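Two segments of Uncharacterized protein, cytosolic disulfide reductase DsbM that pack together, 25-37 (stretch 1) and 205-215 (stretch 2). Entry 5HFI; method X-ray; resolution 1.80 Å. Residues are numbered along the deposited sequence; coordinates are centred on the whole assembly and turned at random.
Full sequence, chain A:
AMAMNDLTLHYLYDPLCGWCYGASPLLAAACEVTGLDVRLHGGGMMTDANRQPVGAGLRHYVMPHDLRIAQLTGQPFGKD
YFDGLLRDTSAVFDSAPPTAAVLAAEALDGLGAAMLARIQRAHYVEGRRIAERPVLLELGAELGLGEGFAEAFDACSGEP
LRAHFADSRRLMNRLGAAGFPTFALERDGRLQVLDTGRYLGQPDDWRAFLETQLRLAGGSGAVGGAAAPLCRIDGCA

Stretch 1 (25-37) PLLAAACEVTGLD
Stretch 2 205-215: DWRAFLETQLR

Helices that pack through small and aliphatic residues can still admit a charged pair, with solvent reaching its exposed partner. The two segments of DsbM considered here are a compact example. Residues 205-215 are helical throughout; residues 25-30 end a helix that begins earlier in the chain. The axes approach to 8.9 Å and run in broadly the same direction, crossing at -41°. Leu26 CA lies 6.5 Å from Trp206 CA, Ala29 CA lies 5.7 Å from Arg207 CA, and Val33 CA lies 6.8 Å from Glu211 CA.

The second helix satisfies most of its backbone NH groups internally; in the first, those of Ala29 to Val33 and of Leu36 are bonded within the stretch. In the second, i+4 to i bonds run from Phe209 N to Asp205 O (2.8 Å) through to Arg215 N to Glu211 O (3.1 Å), and Thr212 OG1 donates to Ala208 O at 2.8 Å. In the first, Ala29 N and Ala30 N bond to Pro25 O and Leu26 O, both at 2.9 Å. A type I turn from Ala30 to Val33 follows, closed by Val33 N to Ala30 O (3.2 Å), then a type II turn from Val33 to Leu36, closed by Leu36 N to Val33 O (3.2 Å). Gly35 (phi/psi 87/-6) suits the latter, since a CB would jam against the preceding carbonyl.

Trp206 (chi1 t, chi2 -106°) lays one indole face against Leu26 (m, t); Leu26 CB sits 3.9 Å from the centroid of the Trp206 five-membered ring. Trp206 NE1 lies 3.0 Å from Leu26 O. Ala29 and Ala30 are small enough to line the ring edge, and Ala30 CB also meets Leu210 CD1 at 3.7 Å. Leu210 (m, t) in turn receives Leu36 (t, p): Leu210 CD1 lies 3.8 Å from Leu36 CD2. Buried Val33 (t) spreads its branches: Val33 CG2 lies 3.8 Å from Arg207 CG, while Val33 CG1 reaches Leu214 CD1 at 3.6 Å. Together the segments bury 543 Å², both sides summed.

The charged contact belongs to Arg207 (t, t, m, chi4 104°), whose CB points sideways but whose end approaches Glu32 (m, t, chi3 3°). Arg207 NH2 and Arg207 NE both donate to Glu32 OE1, at 3.0 and 3.1 Å, making a salt bridge in which one oxygen serves two donors. Ala29 CB covers a guanidinium face, 3.8 Å from Arg207 NH2. The other carboxylate oxygen is not idle: a water donates to Glu32 OE2 at 2.6 Å and weakly accepts from Arg207 NH2 at 3.2 Å. Arg207 NH1 bonds elsewhere in the structure.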

# COMPACT_ATOMS: atom_id res chain seq x y z
N PRO A 25 -8.16 -0.60 -5.70
CA PRO A 25 -9.63 -0.71 -5.65
C PRO A 25 -10.11 -1.93 -4.88
O PRO A 25 -11.22 -1.91 -4.34
CB PRO A 25 -10.04 -0.77 -7.13
CG PRO A 25 -8.86 -0.27 -7.88
CD PRO A 25 -7.67 -0.65 -7.08
N LEU A 26 -9.30 -2.99 -4.81
CA LEU A 26 -9.70 -4.16 -4.03
C LEU A 26 -9.64 -3.88 -2.53
O LEU A 26 -10.51 -4.32 -1.77
CB LEU A 26 -8.81 -5.35 -4.38
CG LEU A 26 -8.71 -5.72 -5.86
CD1 LEU A 26 -7.99 -7.04 -6.03
CD2 LEU A 26 -10.10 -5.78 -6.49
N LEU A 27 -8.61 -3.15 -2.08
CA LEU A 27 -8.57 -2.75 -0.68
C LEU A 27 -9.71 -1.80 -0.34
O LEU A 27 -10.33 -1.92 0.72
CB LEU A 27 -7.22 -2.11 -0.36
CG LEU A 27 -7.05 -1.60 1.08
CD1 LEU A 27 -7.25 -2.74 2.07
CD2 LEU A 27 -5.69 -0.95 1.26
N ALA A 28 -10.01 -0.86 -1.24
CA ALA A 28 -11.11 0.07 -0.99
C ALA A 28 -12.44 -0.67 -0.92
O ALA A 28 -13.27 -0.39 -0.05
CB ALA A 28 -11.15 1.14 -2.08
N ALA A 29 -12.66 -1.62 -1.83
CA ALA A 29 -13.90 -2.39 -1.81
C ALA A 29 -13.99 -3.26 -0.56
O ALA A 29 -15.08 -3.44 0.00
CB ALA A 29 -14.01 -3.25 -3.07
N ALA A 30 -12.86 -3.81 -0.11
CA ALA A 30 -12.87 -4.65 1.08
C ALA A 30 -13.24 -3.84 2.32
O ALA A 30 -13.94 -4.35 3.20
CB ALA A 30 -11.50 -5.30 1.28
N CYS A 31 -12.80 -2.59 2.39
CA CYS A 31 -13.11 -1.74 3.54
C CYS A 31 -14.57 -1.33 3.60
O CYS A 31 -14.97 -0.69 4.58
CB CYS A 31 -12.21 -0.50 3.52
SG CYS A 31 -10.47 -0.87 3.82
N GLU A 32 -15.38 -1.68 2.60
CA GLU A 32 -16.80 -1.37 2.59
C GLU A 32 -17.67 -2.55 3.01
O GLU A 32 -18.89 -2.40 3.09
CB GLU A 32 -17.22 -0.88 1.20
CG GLU A 32 -16.47 0.34 0.71
CD GLU A 32 -16.56 0.51 -0.79
OE1 GLU A 32 -17.25 -0.30 -1.44
OE2 GLU A 32 -15.93 1.45 -1.32
N VAL A 33 -17.07 -3.71 3.26
CA VAL A 33 -17.83 -4.91 3.60
C VAL A 33 -18.13 -4.88 5.09
O VAL A 33 -17.22 -4.96 5.92
CB VAL A 33 -17.06 -6.18 3.21
CG1 VAL A 33 -17.70 -7.40 3.86
CG2 VAL A 33 -17.01 -6.34 1.71
N THR A 34 -19.41 -4.76 5.44
CA THR A 34 -19.80 -4.72 6.84
C THR A 34 -19.51 -6.06 7.52
O THR A 34 -19.79 -7.12 6.97
CB THR A 34 -21.28 -4.38 6.98
OG1 THR A 34 -22.07 -5.53 6.66
CG2 THR A 34 -21.65 -3.25 6.03
N GLY A 35 -18.94 -5.99 8.72
CA GLY A 35 -18.57 -7.18 9.46
C GLY A 35 -17.19 -7.72 9.15
O GLY A 35 -16.75 -8.67 9.81
N LEU A 36 -16.50 -7.16 8.16
CA LEU A 36 -15.17 -7.62 7.78
C LEU A 36 -14.12 -6.67 8.34
O LEU A 36 -14.19 -5.45 8.11
CB LEU A 36 -15.03 -7.71 6.26
CG LEU A 36 -13.67 -8.17 5.74
CD1 LEU A 36 -13.42 -9.63 6.10
CD2 LEU A 36 -13.57 -7.96 4.23
N ASP A 37 -13.16 -7.22 9.08
CA ASP A 37 -12.02 -6.46 9.57
C ASP A 37 -10.87 -6.59 8.58
O ASP A 37 -10.60 -7.67 8.05
CB ASP A 37 -11.59 -6.98 10.94
CG ASP A 37 -10.36 -6.27 11.48
OD1 ASP A 37 -10.21 -5.06 11.22
OD2 ASP A 37 -9.55 -6.93 12.16
N ASP A 205 -16.62 -7.81 -8.25
CA ASP A 205 -16.46 -9.25 -8.02
C ASP A 205 -15.82 -9.50 -6.66
O ASP A 205 -16.26 -10.37 -5.90
CB ASP A 205 -15.60 -9.87 -9.12
CG ASP A 205 -16.40 -10.25 -10.36
OD1 ASP A 205 -17.54 -9.77 -10.52
OD2 ASP A 205 -15.86 -11.02 -11.18
N TRP A 206 -14.77 -8.74 -6.35
CA TRP A 206 -14.03 -8.92 -5.10
C TRP A 206 -14.92 -8.65 -3.89
O TRP A 206 -14.92 -9.43 -2.93
CB TRP A 206 -12.81 -8.00 -5.12
CG TRP A 206 -11.98 -7.95 -3.87
CD1 TRP A 206 -11.93 -6.93 -2.96
CD2 TRP A 206 -11.06 -8.95 -3.40
NE1 TRP A 206 -11.04 -7.23 -1.96
CE2 TRP A 206 -10.49 -8.46 -2.21
CE3 TRP A 206 -10.66 -10.20 -3.88
CZ2 TRP A 206 -9.55 -9.19 -1.48
CZ3 TRP A 206 -9.72 -10.92 -3.15
CH2 TRP A 206 -9.18 -10.41 -1.96
N ARG A 207 -15.68 -7.56 -3.92
CA ARG A 207 -16.59 -7.26 -2.81
C ARG A 207 -17.61 -8.37 -2.63
O ARG A 207 -17.86 -8.83 -1.51
CB ARG A 207 -17.27 -5.92 -3.05
CG ARG A 207 -18.01 -5.38 -1.83
CD ARG A 207 -18.88 -4.18 -2.19
NE ARG A 207 -18.08 -3.02 -2.60
CZ ARG A 207 -17.95 -2.63 -3.86
NH1 ARG A 207 -18.55 -3.30 -4.84
NH2 ARG A 207 -17.21 -1.56 -4.15
N ALA A 208 -18.21 -8.84 -3.73
CA ALA A 208 -19.19 -9.92 -3.64
C ALA A 208 -18.56 -11.20 -3.13
O ALA A 208 -19.19 -11.95 -2.37
CB ALA A 208 -19.85 -10.14 -5.01
N PHE A 209 -17.33 -11.49 -3.55
CA PHE A 209 -16.64 -12.67 -3.05
C PHE A 209 -16.47 -12.61 -1.53
O PHE A 209 -16.72 -13.60 -0.83
CB PHE A 209 -15.29 -12.82 -3.74
CG PHE A 209 -14.44 -13.92 -3.18
CD1 PHE A 209 -14.62 -15.23 -3.59
CD2 PHE A 209 -13.45 -13.65 -2.24
CE1 PHE A 209 -13.83 -16.25 -3.08
CE2 PHE A 209 -12.67 -14.66 -1.73
CZ PHE A 209 -12.86 -15.96 -2.15
N LEU A 210 -16.07 -11.45 -1.01
CA LEU A 210 -15.91 -11.31 0.44
C LEU A 210 -17.26 -11.39 1.15
O LEU A 210 -17.36 -11.98 2.23
CB LEU A 210 -15.20 -10.00 0.76
CG LEU A 210 -13.76 -9.88 0.24
CD1 LEU A 210 -13.23 -8.46 0.44
CD2 LEU A 210 -12.85 -10.89 0.91
N GLU A 211 -18.30 -10.78 0.56
CA GLU A 211 -19.65 -10.96 1.09
C GLU A 211 -20.06 -12.43 1.07
O GLU A 211 -20.64 -12.94 2.04
CB GLU A 211 -20.66 -10.14 0.28
CG GLU A 211 -20.43 -8.65 0.28
CD GLU A 211 -21.26 -7.95 -0.78
OE1 GLU A 211 -21.04 -6.74 -1.01
OE2 GLU A 211 -22.13 -8.61 -1.39
N THR A 212 -19.78 -13.12 -0.04
CA THR A 212 -20.15 -14.53 -0.16
C THR A 212 -19.42 -15.39 0.87
O THR A 212 -19.95 -16.40 1.33
CB THR A 212 -19.88 -15.03 -1.58
OG1 THR A 212 -20.66 -14.28 -2.51
CG2 THR A 212 -20.23 -16.51 -1.71
N GLN A 213 -18.20 -14.99 1.25
CA GLN A 213 -17.47 -15.73 2.27
C GLN A 213 -18.13 -15.58 3.63
O GLN A 213 -18.17 -16.53 4.42
CB GLN A 213 -16.01 -15.28 2.32
CG GLN A 213 -15.22 -15.66 1.08
CD GLN A 213 -15.47 -17.10 0.65
OE1 GLN A 213 -15.31 -18.03 1.45
NE2 GLN A 213 -15.87 -17.29 -0.60
N LEU A 214 -18.66 -14.39 3.93
CA LEU A 214 -19.42 -14.21 5.16
C LEU A 214 -20.67 -15.07 5.17
O LEU A 214 -21.06 -15.62 6.21
CB LEU A 214 -19.79 -12.74 5.35
CG LEU A 214 -18.68 -11.77 5.78
CD1 LEU A 214 -19.11 -10.34 5.49
CD2 LEU A 214 -18.37 -11.94 7.25
N ARG A 215 -21.32 -15.21 4.00
CA ARG A 215 -22.54 -16.01 3.92
C ARG A 215 -22.25 -17.50 4.11
O ARG A 215 -23.11 -18.24 4.60
CB ARG A 215 -23.23 -15.78 2.58
CG ARG A 215 -23.75 -14.36 2.39
CD ARG A 215 -24.40 -14.19 1.02
NE ARG A 215 -24.81 -12.81 0.77
CZ ARG A 215 -26.05 -12.36 0.91
NH1 ARG A 215 -27.02 -13.19 1.30
NH2 ARG A 215 -26.33 -11.09 0.66
O HOH W 1 -15.11 0.79 -3.70